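PDB 1OYZ: protein YibA from Escherichia coli, which is of uncertain function, possibly an oxidoreductase, and is built as an all-helical chain containing HEAT repeats. Local coordinates for residues Leu168-Phe181 with Phe197-Glu211. Numbering follows the deposited sequence.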
ATOM      1  N   LEU A 168       3.764  12.569   1.300  1.00 32.57           N
ATOM      2  CA  LEU A 168       4.695  12.670   0.194  1.00 34.71           C
ATOM      3  C   LEU A 168       5.997  13.240   0.757  1.00 36.39           C
ATOM      4  O   LEU A 168       7.079  12.977   0.226  1.00 38.01           O
ATOM      5  CB  LEU A 168       4.171  13.620  -0.876  1.00 33.43           C
ATOM      6  CG  LEU A 168       2.985  13.151  -1.704  1.00 34.58           C
ATOM      7  CD1 LEU A 168       2.488  14.312  -2.591  1.00 32.45           C
ATOM      8  CD2 LEU A 168       3.400  11.957  -2.551  1.00 34.02           C
ATOM      9  N   LYS A 169       5.884  14.017   1.835  1.00 37.08           N
ATOM     10  CA  LYS A 169       7.041  14.658   2.443  1.00 39.52           C
ATOM     11  C   LYS A 169       7.652  13.808   3.527  1.00 40.00           C
ATOM     12  O   LYS A 169       8.547  14.248   4.251  1.00 39.92           O
ATOM     13  CB  LYS A 169       6.648  16.010   3.037  1.00 42.86           C
ATOM     14  CG  LYS A 169       5.740  16.838   2.151  1.00 45.68           C
ATOM     15  CD  LYS A 169       5.197  18.042   2.919  1.00 48.32           C
ATOM     16  CE  LYS A 169       4.098  18.775   2.150  1.00 49.90           C
ATOM     17  NZ  LYS A 169       3.796  20.094   2.783  1.00 50.18           N
ATOM     18  N   ASP A 170       7.191  12.573   3.621  1.00 40.67           N
ATOM     19  CA  ASP A 170       7.686  11.704   4.660  1.00 41.79           C
ATOM     20  C   ASP A 170       9.159  11.361   4.549  1.00 43.47           C
ATOM     21  O   ASP A 170       9.714  11.253   3.454  1.00 42.21           O
ATOM     22  CB  ASP A 170       6.878  10.422   4.698  1.00 40.19           C
ATOM     23  CG  ASP A 170       6.959   9.748   6.031  1.00 40.26           C
ATOM     24  OD1 ASP A 170       8.021   9.182   6.356  1.00 37.26           O
ATOM     25  OD2 ASP A 170       5.953   9.804   6.769  1.00 41.92           O
ATOM     26  N   PRO A 171       9.818  11.210   5.703  1.00 44.24           N
ATOM     27  CA  PRO A 171      11.241  10.871   5.741  1.00 43.48           C
ATOM     28  C   PRO A 171      11.438   9.449   5.244  1.00 42.03           C
ATOM     29  O   PRO A 171      12.515   9.072   4.801  1.00 42.69           O
ATOM     30  CB  PRO A 171      11.588  11.035   7.220  1.00 44.41           C
ATOM     31  CG  PRO A 171      10.671  12.127   7.649  1.00 44.04           C
ATOM     32  CD  PRO A 171       9.368  11.700   7.021  1.00 43.73           C
ATOM     33  N   ASN A 172      10.393   8.649   5.298  1.00 40.48           N
ATOM     34  CA  ASN A 172      10.530   7.283   4.826  1.00 39.33           C
ATOM     35  C   ASN A 172      10.175   7.189   3.339  1.00 38.49           C
ATOM     36  O   ASN A 172       9.117   7.647   2.918  1.00 35.84           O
ATOM     37  CB  ASN A 172       9.637   6.350   5.623  1.00 38.84           C
ATOM     38  CG  ASN A 172       9.927   4.905   5.336  1.00 39.18           C
ATOM     39  OD1 ASN A 172      10.904   4.343   5.827  1.00 41.57           O
ATOM     40  ND2 ASN A 172       9.084   4.290   4.524  1.00 39.28           N
ATOM     41  N   GLY A 173      11.069   6.577   2.566  1.00 38.00           N
ATOM     42  CA  GLY A 173      10.874   6.431   1.137  1.00 38.68           C
ATOM     43  C   GLY A 173       9.698   5.560   0.775  1.00 38.93           C
ATOM     44  O   GLY A 173       8.984   5.815  -0.197  1.00 38.78           O
ATOM     45  N   ASP A 174       9.492   4.526   1.580  1.00 40.22           N
ATOM     46  CA  ASP A 174       8.384   3.590   1.386  1.00 38.80           C
ATOM     47  C   ASP A 174       7.027   4.325   1.571  1.00 35.89           C
ATOM     48  O   ASP A 174       6.074   4.124   0.794  1.00 33.29           O
ATOM     49  CB  ASP A 174       8.542   2.454   2.408  1.00 45.55           C
ATOM     50  CG  ASP A 174       7.626   1.290   2.137  1.00 50.13           C
ATOM     51  OD1 ASP A 174       6.397   1.510   2.023  1.00 50.50           O
ATOM     52  OD2 ASP A 174       8.145   0.151   2.042  1.00 54.68           O
ATOM     53  N   VAL A 175       6.950   5.155   2.610  1.00 32.00           N
ATOM     54  CA  VAL A 175       5.750   5.954   2.872  1.00 30.14           C
ATOM     55  C   VAL A 175       5.492   6.914   1.678  1.00 29.75           C
ATOM     56  O   VAL A 175       4.364   6.997   1.163  1.00 28.52           O
ATOM     57  CB  VAL A 175       5.892   6.821   4.167  1.00 29.26           C
ATOM     58  CG1 VAL A 175       4.719   7.842   4.253  1.00 27.77           C
ATOM     59  CG2 VAL A 175       5.893   5.924   5.411  1.00 30.64           C
ATOM     60  N   ARG A 176       6.528   7.643   1.255  1.00 29.17           N
ATOM     61  CA  ARG A 176       6.383   8.582   0.114  1.00 30.20           C
ATOM     62  C   ARG A 176       5.887   7.846  -1.144  1.00 29.49           C
ATOM     63  O   ARG A 176       4.991   8.328  -1.849  1.00 28.01           O
ATOM     64  CB  ARG A 176       7.722   9.296  -0.224  1.00 31.17           C
ATOM     65  CG  ARG A 176       8.409  10.053   0.907  1.00 25.59           C
ATOM     66  CD  ARG A 176       9.453  11.074   0.358  1.00 32.85           C
ATOM     67  NE  ARG A 176      10.638  10.448  -0.239  1.00 27.66           N
ATOM     68  CZ  ARG A 176      11.525   9.728   0.446  1.00 32.55           C
ATOM     69  NH1 ARG A 176      12.572   9.172  -0.176  1.00 29.68           N
ATOM     70  NH2 ARG A 176      11.375   9.562   1.760  1.00 31.30           N
ATOM     71  N   ASN A 177       6.443   6.664  -1.403  1.00 30.31           N
ATOM     72  CA  ASN A 177       6.055   5.900  -2.581  1.00 32.11           C
ATOM     73  C   ASN A 177       4.563   5.540  -2.526  1.00 33.21           C
ATOM     74  O   ASN A 177       3.828   5.716  -3.508  1.00 31.14           O
ATOM     75  CB  ASN A 177       6.948   4.647  -2.713  1.00 34.99           C
ATOM     76  CG  ASN A 177       6.697   3.870  -4.015  1.00 38.88           C
ATOM     77  OD1 ASN A 177       6.189   2.748  -3.999  1.00 40.48           O
ATOM     78  ND2 ASN A 177       7.049   4.469  -5.138  1.00 40.07           N
ATOM     79  N   TRP A 178       4.109   5.073  -1.365  1.00 35.02           N
ATOM     80  CA  TRP A 178       2.702   4.709  -1.189  1.00 35.44           C
ATOM     81  C   TRP A 178       1.781   5.907  -1.370  1.00 33.07           C
ATOM     82  O   TRP A 178       0.714   5.789  -1.954  1.00 34.02           O
ATOM     83  CB  TRP A 178       2.470   4.116   0.208  1.00 40.57           C
ATOM     84  CG  TRP A 178       2.093   2.675   0.205  1.00 45.29           C
ATOM     85  CD1 TRP A 178       2.875   1.613   0.588  1.00 48.36           C
ATOM     86  CD2 TRP A 178       0.832   2.122  -0.203  1.00 47.79           C
ATOM     87  NE1 TRP A 178       2.171   0.431   0.439  1.00 50.35           N
ATOM     88  CE2 TRP A 178       0.919   0.718  -0.053  1.00 49.60           C
ATOM     89  CE3 TRP A 178      -0.361   2.677  -0.693  1.00 50.09           C
ATOM     90  CZ2 TRP A 178      -0.143  -0.136  -0.365  1.00 50.17           C
ATOM     91  CZ3 TRP A 178      -1.425   1.814  -1.005  1.00 52.12           C
ATOM     92  CH2 TRP A 178      -1.298   0.427  -0.842  1.00 50.27           C
ATOM     93  N   ALA A 179       2.182   7.055  -0.848  1.00 32.46           N
ATOM     94  CA  ALA A 179       1.355   8.260  -0.959  1.00 33.31           C
ATOM     95  C   ALA A 179       1.196   8.621  -2.427  1.00 32.51           C
ATOM     96  O   ALA A 179       0.075   8.730  -2.943  1.00 31.11           O
ATOM     97  CB  ALA A 179       2.007   9.437  -0.195  1.00 32.83           C
ATOM     98  N   ALA A 180       2.336   8.770  -3.096  1.00 33.35           N
ATOM     99  CA  ALA A 180       2.366   9.131  -4.508  1.00 33.12           C
ATOM    100  C   ALA A 180       1.594   8.088  -5.282  1.00 33.31           C
ATOM    101  O   ALA A 180       0.812   8.405  -6.166  1.00 31.77           O
ATOM    102  CB  ALA A 180       3.802   9.190  -5.002  1.00 32.74           C
ATOM    103  N   PHE A 181       1.819   6.841  -4.910  1.00 35.13           N
ATOM    104  CA  PHE A 181       1.163   5.723  -5.542  1.00 38.25           C
ATOM    105  C   PHE A 181      -0.350   5.858  -5.434  1.00 37.85           C
ATOM    106  O   PHE A 181      -1.067   5.677  -6.419  1.00 37.75           O
ATOM    107  CB  PHE A 181       1.608   4.433  -4.863  1.00 43.51           C
ATOM    108  CG  PHE A 181       1.513   3.223  -5.736  1.00 48.72           C
ATOM    109  CD1 PHE A 181       0.302   2.853  -6.323  1.00 50.18           C
ATOM    110  CD2 PHE A 181       2.652   2.438  -5.956  1.00 52.05           C
ATOM    111  CE1 PHE A 181       0.223   1.712  -7.120  1.00 54.30           C
ATOM    112  CE2 PHE A 181       2.596   1.297  -6.745  1.00 52.86           C
ATOM    113  CZ  PHE A 181       1.381   0.928  -7.332  1.00 54.78           C
ATOM    114  N   PHE A 197       5.547  16.497  -6.702  1.00 23.48           N
ATOM    115  CA  PHE A 197       6.087  15.549  -7.651  1.00 28.28           C
ATOM    116  C   PHE A 197       7.368  16.099  -8.318  1.00 28.41           C
ATOM    117  O   PHE A 197       8.356  15.362  -8.424  1.00 30.43           O
ATOM    118  CB  PHE A 197       5.030  15.170  -8.695  1.00 33.22           C
ATOM    119  CG  PHE A 197       4.042  14.128  -8.213  1.00 32.06           C
ATOM    120  CD1 PHE A 197       4.025  13.724  -6.883  1.00 35.55           C
ATOM    121  CD2 PHE A 197       3.148  13.553  -9.086  1.00 34.55           C
ATOM    122  CE1 PHE A 197       3.127  12.751  -6.429  1.00 38.02           C
ATOM    123  CE2 PHE A 197       2.237  12.576  -8.649  1.00 37.20           C
ATOM    124  CZ  PHE A 197       2.227  12.171  -7.315  1.00 36.84           C
ATOM    125  N   VAL A 198       7.367  17.374  -8.733  1.00 26.81           N
ATOM    126  CA  VAL A 198       8.559  17.969  -9.367  1.00 26.33           C
ATOM    127  C   VAL A 198       9.764  17.782  -8.428  1.00 27.63           C
ATOM    128  O   VAL A 198      10.841  17.359  -8.845  1.00 25.07           O
ATOM    129  CB  VAL A 198       8.328  19.503  -9.683  1.00 28.05           C
ATOM    130  CG1 VAL A 198       9.638  20.177 -10.079  1.00 24.37           C
ATOM    131  CG2 VAL A 198       7.289  19.665 -10.801  1.00 22.67           C
ATOM    132  N   GLU A 199       9.555  18.034  -7.135  1.00 29.29           N
ATOM    133  CA  GLU A 199      10.630  17.878  -6.169  1.00 31.28           C
ATOM    134  C   GLU A 199      11.046  16.434  -6.062  1.00 29.97           C
ATOM    135  O   GLU A 199      12.219  16.123  -5.840  1.00 30.62           O
ATOM    136  CB  GLU A 199      10.198  18.367  -4.782  1.00 35.67           C
ATOM    137  CG  GLU A 199       9.813  19.838  -4.766  1.00 46.46           C
ATOM    138  CD  GLU A 199      10.962  20.732  -5.228  1.00 50.71           C
ATOM    139  OE1 GLU A 199      10.706  21.872  -5.684  1.00 54.90           O
ATOM    140  OE2 GLU A 199      12.128  20.288  -5.126  1.00 54.15           O
HETATM  141  N   MSE A 200      10.088  15.535  -6.210  1.00 29.09           N
HETATM  142  CA  MSE A 200      10.414  14.110  -6.107  1.00 30.66           C
HETATM  143  C   MSE A 200      11.264  13.641  -7.286  1.00 28.25           C
HETATM  144  O   MSE A 200      11.894  12.571  -7.231  1.00 29.31           O
HETATM  145  CB  MSE A 200       9.119  13.297  -5.947  1.00 31.73           C
HETATM  146  CG  MSE A 200       8.506  13.581  -4.607  1.00 35.63           C
HETATM  147 SE   MSE A 200       6.675  13.047  -4.322  1.00 47.15          SE
HETATM  148  CE  MSE A 200       7.067  11.747  -2.912  1.00 40.15           C
ATOM    149  N   LEU A 201      11.303  14.439  -8.350  1.00 27.69           N
ATOM    150  CA  LEU A 201      12.164  14.073  -9.467  1.00 26.30           C
ATOM    151  C   LEU A 201      13.574  13.930  -8.938  1.00 26.96           C
ATOM    152  O   LEU A 201      14.364  13.179  -9.493  1.00 28.47           O
ATOM    153  CB  LEU A 201      12.119  15.117 -10.559  1.00 27.25           C
ATOM    154  CG  LEU A 201      10.745  15.080 -11.216  1.00 31.36           C
ATOM    155  CD1 LEU A 201      10.690  16.069 -12.390  1.00 31.23           C
ATOM    156  CD2 LEU A 201      10.468  13.657 -11.697  1.00 27.96           C
ATOM    157  N   GLN A 202      13.890  14.639  -7.856  1.00 27.07           N
ATOM    158  CA  GLN A 202      15.224  14.535  -7.239  1.00 30.00           C
ATOM    159  C   GLN A 202      15.267  13.590  -6.019  1.00 29.06           C
ATOM    160  O   GLN A 202      16.259  13.585  -5.285  1.00 28.97           O
ATOM    161  CB  GLN A 202      15.733  15.910  -6.764  1.00 35.66           C
ATOM    162  CG  GLN A 202      15.345  17.100  -7.656  1.00 42.12           C
ATOM    163  CD  GLN A 202      15.969  17.018  -9.022  1.00 44.74           C
ATOM    164  OE1 GLN A 202      15.482  17.619  -9.986  1.00 49.23           O
ATOM    165  NE2 GLN A 202      17.059  16.278  -9.120  1.00 46.40           N
ATOM    166  N   ASP A 203      14.207  12.811  -5.774  1.00 28.55           N
ATOM    167  CA  ASP A 203      14.199  11.888  -4.616  1.00 26.31           C
ATOM    168  C   ASP A 203      15.331  10.855  -4.704  1.00 27.30           C
ATOM    169  O   ASP A 203      15.689  10.400  -5.792  1.00 26.25           O
ATOM    170  CB  ASP A 203      12.858  11.147  -4.531  1.00 27.29           C
ATOM    171  CG  ASP A 203      12.596  10.566  -3.147  1.00 29.52           C
ATOM    172  OD1 ASP A 203      13.308   9.614  -2.720  1.00 28.95           O
ATOM    173  OD2 ASP A 203      11.659  11.072  -2.490  1.00 28.86           O
ATOM    174  N   LYS A 204      15.892  10.466  -3.563  1.00 25.94           N
ATOM    175  CA  LYS A 204      16.961   9.485  -3.572  1.00 26.44           C
ATOM    176  C   LYS A 204      16.447   8.089  -3.886  1.00 26.72           C
ATOM    177  O   LYS A 204      17.212   7.194  -4.215  1.00 24.73           O
ATOM    178  CB  LYS A 204      17.622   9.428  -2.205  1.00 29.67           C
ATOM    179  CG  LYS A 204      16.667   8.898  -1.149  1.00 37.01           C
ATOM    180  CD  LYS A 204      17.337   8.722   0.220  1.00 41.99           C
ATOM    181  CE  LYS A 204      17.771  10.046   0.831  1.00 41.24           C
ATOM    182  NZ  LYS A 204      18.194   9.853   2.254  1.00 44.88           N
ATOM    183  N   ASN A 205      15.143   7.902  -3.750  1.00 27.51           N
ATOM    184  CA  ASN A 205      14.525   6.606  -3.964  1.00 27.70           C
ATOM    185  C   ASN A 205      14.022   6.449  -5.389  1.00 25.09           C
ATOM    186  O   ASN A 205      13.052   7.101  -5.762  1.00 23.40           O
ATOM    187  CB  ASN A 205      13.360   6.446  -2.986  1.00 30.42           C
ATOM    188  CG  ASN A 205      12.744   5.070  -3.040  1.00 32.00           C
ATOM    189  OD1 ASN A 205      12.483   4.538  -4.107  1.00 33.04           O
ATOM    190  ND2 ASN A 205      12.497   4.492  -1.881  1.00 37.61           N
ATOM    191  N   GLU A 206      14.678   5.577  -6.165  1.00 26.74           N
ATOM    192  CA  GLU A 206      14.317   5.312  -7.577  1.00 28.92           C
ATOM    193  C   GLU A 206      12.830   5.052  -7.744  1.00 28.20           C
ATOM    194  O   GLU A 206      12.204   5.533  -8.691  1.00 27.41           O
ATOM    195  CB  GLU A 206      15.067   4.082  -8.137  1.00 31.20           C
ATOM    196  CG  GLU A 206      14.757   2.757  -7.382  1.00 41.04           C
ATOM    197  CD  GLU A 206      14.671   1.439  -8.257  1.00 44.28           C
ATOM    198  OE1 GLU A 206      13.935   1.391  -9.278  1.00 45.78           O
ATOM    199  OE2 GLU A 206      15.321   0.436  -7.883  1.00 44.09           O
ATOM    200  N   GLU A 207      12.260   4.271  -6.833  1.00 27.75           N
ATOM    201  CA  GLU A 207      10.836   3.951  -6.930  1.00 28.34           C
ATOM    202  C   GLU A 207       9.971   5.191  -6.843  1.00 27.03           C
ATOM    203  O   GLU A 207       8.936   5.288  -7.505  1.00 26.60           O
ATOM    204  CB  GLU A 207      10.426   2.977  -5.823  1.00 31.83           C
ATOM    205  CG  GLU A 207      10.946   1.561  -6.012  1.00 38.36           C
ATOM    206  CD  GLU A 207      10.458   0.601  -4.926  1.00 41.26           C
ATOM    207  OE1 GLU A 207       9.241   0.566  -4.625  1.00 42.41           O
ATOM    208  OE2 GLU A 207      11.302  -0.129  -4.378  1.00 47.87           O
ATOM    209  N   VAL A 208      10.381   6.131  -5.996  1.00 27.18           N
ATOM    210  CA  VAL A 208       9.627   7.376  -5.839  1.00 25.41           C
ATOM    211  C   VAL A 208       9.774   8.234  -7.120  1.00 23.08           C
ATOM    212  O   VAL A 208       8.799   8.778  -7.612  1.00 22.53           O
ATOM    213  CB  VAL A 208      10.099   8.193  -4.562  1.00 23.05           C
ATOM    214  CG1 VAL A 208       9.401   9.538  -4.523  1.00 20.50           C
ATOM    215  CG2 VAL A 208       9.750   7.420  -3.279  1.00 24.90           C
ATOM    216  N   ARG A 209      10.980   8.334  -7.658  1.00 26.06           N
ATOM    217  CA  ARG A 209      11.197   9.131  -8.870  1.00 27.06           C
ATOM    218  C   ARG A 209      10.314   8.620  -9.989  1.00 27.17           C
ATOM    219  O   ARG A 209       9.748   9.394 -10.775  1.00 29.41           O
ATOM    220  CB  ARG A 209      12.651   9.056  -9.324  1.00 32.50           C
ATOM    221  CG  ARG A 209      13.661   9.786  -8.463  1.00 40.86           C
ATOM    222  CD  ARG A 209      15.072   9.629  -9.066  1.00 44.10           C
ATOM    223  NE  ARG A 209      15.125  10.225 -10.395  1.00 52.05           N
ATOM    224  CZ  ARG A 209      15.464   9.593 -11.525  1.00 52.86           C
ATOM    225  NH1 ARG A 209      15.796   8.306 -11.529  1.00 53.43           N
ATOM    226  NH2 ARG A 209      15.472  10.267 -12.667  1.00 53.16           N
ATOM    227  N   ILE A 210      10.184   7.302 -10.076  1.00 27.15           N
ATOM    228  CA  ILE A 210       9.335   6.725 -11.119  1.00 26.14           C
ATOM    229  C   ILE A 210       7.888   7.133 -10.973  1.00 26.48           C
ATOM    230  O   ILE A 210       7.262   7.524 -11.956  1.00 27.94           O
ATOM    231  CB  ILE A 210       9.458   5.188 -11.163  1.00 26.19           C
ATOM    232  CG1 ILE A 210      10.793   4.812 -11.819  1.00 24.07           C
ATOM    233  CG2 ILE A 210       8.292   4.592 -11.932  1.00 27.35           C
ATOM    234  CD1 ILE A 210      11.259   3.378 -11.512  1.00 28.24           C
ATOM    235  N   GLU A 211       7.333   7.064  -9.758  1.00 27.58           N
ATOM    236  CA  GLU A 211       5.940   7.485  -9.573  1.00 25.96           C
ATOM    237  C   GLU A 211       5.752   8.995  -9.873  1.00 26.28           C
ATOM    238  O   GLU A 211       4.705   9.415 -10.391  1.00 24.40           O
ATOM    239  CB  GLU A 211       5.452   7.176  -8.140  1.00 29.21           C
ATOM    240  CG  GLU A 211       5.220   5.640  -7.818  1.00 37.09           C
ATOM    241  CD  GLU A 211       4.028   5.019  -8.531  1.00 37.55           C
ATOM    242  OE1 GLU A 211       3.047   5.780  -8.726  1.00 37.93           O
ATOM    243  OE2 GLU A 211       4.027   3.771  -8.861  1.00 41.55           O
TER
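Helices 173-181 and 206-211 run side by side in the same direction, their axes 9.0 Å apart and inclined by 17°, with the CA atoms of Asn177 and Val208 5.1 Å from each other. Arg176 reaches across and grips Asp203 side-on: NE bonds OD2 at 2.5 Å and NH1 bonds OD1 at 2.7 Å, both through syn lone pairs, with guanidinium and carboxylate nearly coplanar. A bend at chi3 (-70°) turns the guanidinium so that its remaining nitrogen, NH2, donates to Asp170 O. The anti lone pair of Asp203 OD1 takes Asn205 N in an Asx turn, just where Asn205 caps helix 206-211. Parallel packing of this kind between helices of successive hairpins is characteristic of HEAT repeats, and here the salt bridge joins the first turn of one helix to the connection leading into the next. With Arg176 replaced by alanine, the Asp203 carboxylate would probably lose this countercharge and Asp170 O this donor. Deeper in, the selenomethionine Met200 sets its CE against Arg176 CB (3.7 Å) and Leu168 CD2, while Phe197 meets Leu168 CD2 with its ring edge and also touches Ala180 CB. Toward the other end, Glu211 lays OE2 over one face of the Phe181 ring, 3.5 Å from CD2.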